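Mannan endo-1,4-beta-mannosidase (Mytilus edulis, PDB 2C0H) hydrolyses internal beta-1,4-mannosidic linkages in the backbones of mannans, cutting mannotetraose and longer oligosaccharides but not mannobiose or mannotriose. Local coordinates at residues V221-W226 with N239-H244. The protein carries 3 engineered substitutions. Residues are numbered along the deposited sequence; the frame is centred on the assembly and turned at random.
With SO4 (sulfate ion), chain B.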
ATOM      1  N   VAL A 221      -3.429   7.312   3.887  1.00 13.72           N
ATOM      2  CA  VAL A 221      -3.936   6.526   2.749  1.00 13.75           C
ATOM      3  C   VAL A 221      -2.934   6.547   1.572  1.00 13.32           C
ATOM      4  O   VAL A 221      -2.373   7.583   1.221  1.00 11.82           O
ATOM      5  CB  VAL A 221      -5.305   7.071   2.264  1.00 13.91           C
ATOM      6  CG1 VAL A 221      -5.864   6.214   1.143  1.00 15.00           C
ATOM      7  CG2 VAL A 221      -6.302   7.141   3.410  1.00 15.62           C
ATOM      8  N   THR A 222      -2.724   5.388   0.949  1.00 12.80           N
ATOM      9  CA  THR A 222      -1.839   5.271  -0.192  1.00 13.63           C
ATOM     10  C   THR A 222      -2.379   4.243  -1.221  1.00 13.15           C
ATOM     11  O   THR A 222      -3.487   3.721  -1.055  1.00 12.79           O
ATOM     12  CB  THR A 222      -0.401   4.917   0.287  1.00 14.40           C
ATOM     13  OG1 THR A 222       0.520   5.026  -0.804  1.00 16.97           O
ATOM     14  CG2 THR A 222      -0.334   3.516   0.843  1.00 15.51           C
ATOM     15  N   VAL A 223      -1.613   4.017  -2.289  1.00 12.62           N
ATOM     16  CA  VAL A 223      -1.833   2.971  -3.304  1.00 13.47           C
ATOM     17  C   VAL A 223      -0.470   2.395  -3.670  1.00 13.94           C
ATOM     18  O   VAL A 223       0.458   3.142  -3.891  1.00 14.35           O
ATOM     19  CB  VAL A 223      -2.477   3.539  -4.580  1.00 14.14           C
ATOM     20  CG1 VAL A 223      -2.546   2.485  -5.703  1.00 15.38           C
ATOM     21  CG2 VAL A 223      -3.851   4.055  -4.275  1.00 14.82           C
ATOM     22  N   GLY A 224      -0.363   1.075  -3.734  1.00 14.43           N
ATOM     23  CA  GLY A 224       0.894   0.438  -4.135  1.00 14.01           C
ATOM     24  C   GLY A 224       1.080   0.284  -5.644  1.00 13.89           C
ATOM     25  O   GLY A 224       0.677  -0.725  -6.221  1.00 14.30           O
ATOM     26  N   SER A 225       1.705   1.271  -6.282  1.00 13.64           N
ATOM     27  CA  SER A 225       1.898   1.309  -7.731  1.00 14.06           C
ATOM     28  C   SER A 225       2.978   0.331  -8.179  1.00 13.52           C
ATOM     29  O   SER A 225       4.005   0.206  -7.531  1.00 13.19           O
ATOM     30  CB  SER A 225       2.256   2.729  -8.192  1.00 14.65           C
ATOM     31  OG  SER A 225       2.483   2.761  -9.579  1.00 16.75           O
ATOM     32  N   TRP A 226       2.732  -0.342  -9.292  1.00 13.90           N
ATOM     33  CA  TRP A 226       3.637  -1.395  -9.777  1.00 14.19           C
ATOM     34  C   TRP A 226       4.976  -0.905 -10.308  1.00 14.24           C
ATOM     35  O   TRP A 226       5.964  -1.644 -10.261  1.00 13.99           O
ATOM     36  CB  TRP A 226       2.912  -2.276 -10.811  1.00 15.33           C
ATOM     37  CG  TRP A 226       3.565  -2.409 -12.159  1.00 15.01           C
ATOM     38  CD1 TRP A 226       4.315  -3.465 -12.618  1.00 15.82           C
ATOM     39  CD2 TRP A 226       3.506  -1.472 -13.239  1.00 13.80           C
ATOM     40  NE1 TRP A 226       4.725  -3.228 -13.895  1.00 16.70           N
ATOM     41  CE2 TRP A 226       4.246  -2.015 -14.309  1.00 16.35           C
ATOM     42  CE3 TRP A 226       2.905  -0.220 -13.408  1.00 15.96           C
ATOM     43  CZ2 TRP A 226       4.400  -1.353 -15.523  1.00 17.22           C
ATOM     44  CZ3 TRP A 226       3.062   0.439 -14.614  1.00 16.21           C
ATOM     45  CH2 TRP A 226       3.810  -0.124 -15.657  1.00 17.03           C
ATOM     46  N   ASN A 239       1.727  10.735 -13.825  1.00 18.19           N
ATOM     47  CA  ASN A 239       1.333  10.260 -12.497  1.00 17.90           C
ATOM     48  C   ASN A 239      -0.182  10.068 -12.410  1.00 18.49           C
ATOM     49  O   ASN A 239      -0.914  11.035 -12.333  1.00 18.36           O
ATOM     50  CB  ASN A 239       1.807  11.250 -11.415  1.00 17.92           C
ATOM     51  CG  ASN A 239       1.605  10.740  -9.977  1.00 16.51           C
ATOM     52  OD1 ASN A 239       1.104   9.641  -9.724  1.00 15.55           O
ATOM     53  ND2 ASN A 239       2.001  11.573  -9.018  1.00 18.91           N
ATOM     54  N   LEU A 240      -0.624   8.815 -12.396  1.00 18.08           N
ATOM     55  CA  LEU A 240      -2.044   8.475 -12.228  1.00 18.56           C
ATOM     56  C   LEU A 240      -2.635   8.847 -10.871  1.00 18.37           C
ATOM     57  O   LEU A 240      -3.866   8.885 -10.737  1.00 19.62           O
ATOM     58  CB  LEU A 240      -2.259   6.969 -12.408  1.00 19.51           C
ATOM     59  CG  LEU A 240      -1.978   6.323 -13.759  1.00 21.99           C
ATOM     60  CD1 LEU A 240      -2.079   4.804 -13.671  1.00 23.80           C
ATOM     61  CD2 LEU A 240      -2.946   6.845 -14.799  1.00 23.74           C
ATOM     62  N   TYR A 241      -1.792   9.071  -9.860  1.00 17.10           N
ATOM     63  CA  TYR A 241      -2.254   9.209  -8.469  1.00 17.19           C
ATOM     64  C   TYR A 241      -2.090  10.598  -7.879  1.00 16.77           C
ATOM     65  O   TYR A 241      -2.251  10.758  -6.676  1.00 16.18           O
ATOM     66  CB  TYR A 241      -1.557   8.157  -7.593  1.00 18.49           C
ATOM     67  CG  TYR A 241      -1.682   6.790  -8.205  1.00 18.78           C
ATOM     68  CD1 TYR A 241      -2.913   6.161  -8.285  1.00 19.72           C
ATOM     69  CD2 TYR A 241      -0.579   6.148  -8.750  1.00 20.02           C
ATOM     70  CE1 TYR A 241      -3.038   4.914  -8.875  1.00 20.30           C
ATOM     71  CE2 TYR A 241      -0.696   4.907  -9.332  1.00 20.18           C
ATOM     72  CZ  TYR A 241      -1.914   4.293  -9.393  1.00 19.83           C
ATOM     73  OH  TYR A 241      -2.029   3.047  -9.979  1.00 22.19           O
ATOM     74  N   SER A 242      -1.803  11.590  -8.721  1.00 17.01           N
ATOM     75  CA  SER A 242      -1.674  12.974  -8.256  1.00 16.92           C
ATOM     76  C   SER A 242      -3.051  13.469  -7.842  1.00 16.89           C
ATOM     77  O   SER A 242      -4.045  12.931  -8.289  1.00 16.58           O
ATOM     78  CB  SER A 242      -1.094  13.882  -9.346  1.00 17.74           C
ATOM     79  OG  SER A 242      -2.009  14.104 -10.422  1.00 18.67           O
ATOM     80  N   ASP A 243      -3.086  14.499  -7.006  1.00 17.33           N
ATOM     81  CA  ASP A 243      -4.361  15.102  -6.588  1.00 18.08           C
ATOM     82  C   ASP A 243      -5.185  15.490  -7.813  1.00 18.62           C
ATOM     83  O   ASP A 243      -6.389  15.198  -7.883  1.00 17.70           O
ATOM     84  CB  ASP A 243      -4.124  16.356  -5.728  1.00 18.33           C
ATOM     85  CG  ASP A 243      -3.466  16.058  -4.391  1.00 20.66           C
ATOM     86  OD1 ASP A 243      -3.213  14.877  -4.065  1.00 21.20           O
ATOM     87  OD2 ASP A 243      -3.196  17.025  -3.644  1.00 25.17           O
ATOM     88  N   HIS A 244      -4.544  16.159  -8.772  1.00 19.61           N
ATOM     89  CA  HIS A 244      -5.222  16.605 -10.003  1.00 20.04           C
ATOM     90  C   HIS A 244      -5.885  15.463 -10.774  1.00 20.20           C
ATOM     91  O   HIS A 244      -7.053  15.570 -11.174  1.00 20.16           O
ATOM     92  CB  HIS A 244      -4.263  17.362 -10.933  1.00 21.30           C
ATOM     93  CG  HIS A 244      -4.929  17.905 -12.153  1.00 23.20           C
ATOM     94  ND1 HIS A 244      -5.618  19.101 -12.151  1.00 27.78           N
ATOM     95  CD2 HIS A 244      -5.042  17.407 -13.405  1.00 27.46           C
ATOM     96  CE1 HIS A 244      -6.116  19.319 -13.355  1.00 28.84           C
ATOM     97  NE2 HIS A 244      -5.783  18.306 -14.135  1.00 29.69           N
TER
HETATM   98  S   SO4 B 401      -0.816  17.571  -7.606  1.00 26.64           S
HETATM   99  O1  SO4 B 401      -0.807  16.405  -6.722  1.00 25.50           O
HETATM  100  O2  SO4 B 401      -2.022  17.536  -8.437  1.00 27.23           O
HETATM  101  O3  SO4 B 401       0.337  17.595  -8.505  1.00 27.91           O
HETATM  102  O4  SO4 B 401      -0.830  18.797  -6.801  1.00 28.13           O
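With CG anti to its carbonyl carbon (chi1 -51°), the Y241 side chain reaches from the turn to strand 221-225, where V223, with CG1 anti to the backbone N (chi1 173°), and S225 meet its ring. V223 CG1 lies over one face, 4.0 Å from Y241 CE1, the two side chains crossing at about a right angle. S225 approaches obliquely from two residues further along the strand, its CB 3.8 Å from Y241 CE2 and its OG equally near that carbon. No hydrogen bond spans the two segments; both hydroxyls, Y241 OH and S225 OG, instead bond to the carboxylate oxygen E165 OE2, while W226 N binds E165 OE1. The ring's own neighbour packs on it as well, L240 CB sitting 3.9 Å above the plane and over its centre.

A type I turn from N239 to S242 presents the tyrosine, braced by an Asx turn in which Y241 N donates to N239 OD1 at 3.0 Å, from well above the carbonyl plane. S242 then N-caps helix 243-250, its OG bonded to C245 N. At this helix start D243 N binds sulfate O1 (3.0 Å) and H244 N binds sulfate O2 (2.9 Å); K287 also holds the ion, which probably came from the crystallisation liquor.

The contact joins a strand of the TIM barrel to the loop entering the following helix of its beta-alpha-beta unit. Replacing Y241 by an alanine removes ring and hydroxyl, which would probably leave a gap beside V223 and S225 and E165 OE2 with one hydroxyl partner fewer. Apolar packing and the shared carboxylate of E165 thus tie the loop to the strand end that leads into W226, a probable substrate-binding residue by analogy with relatives.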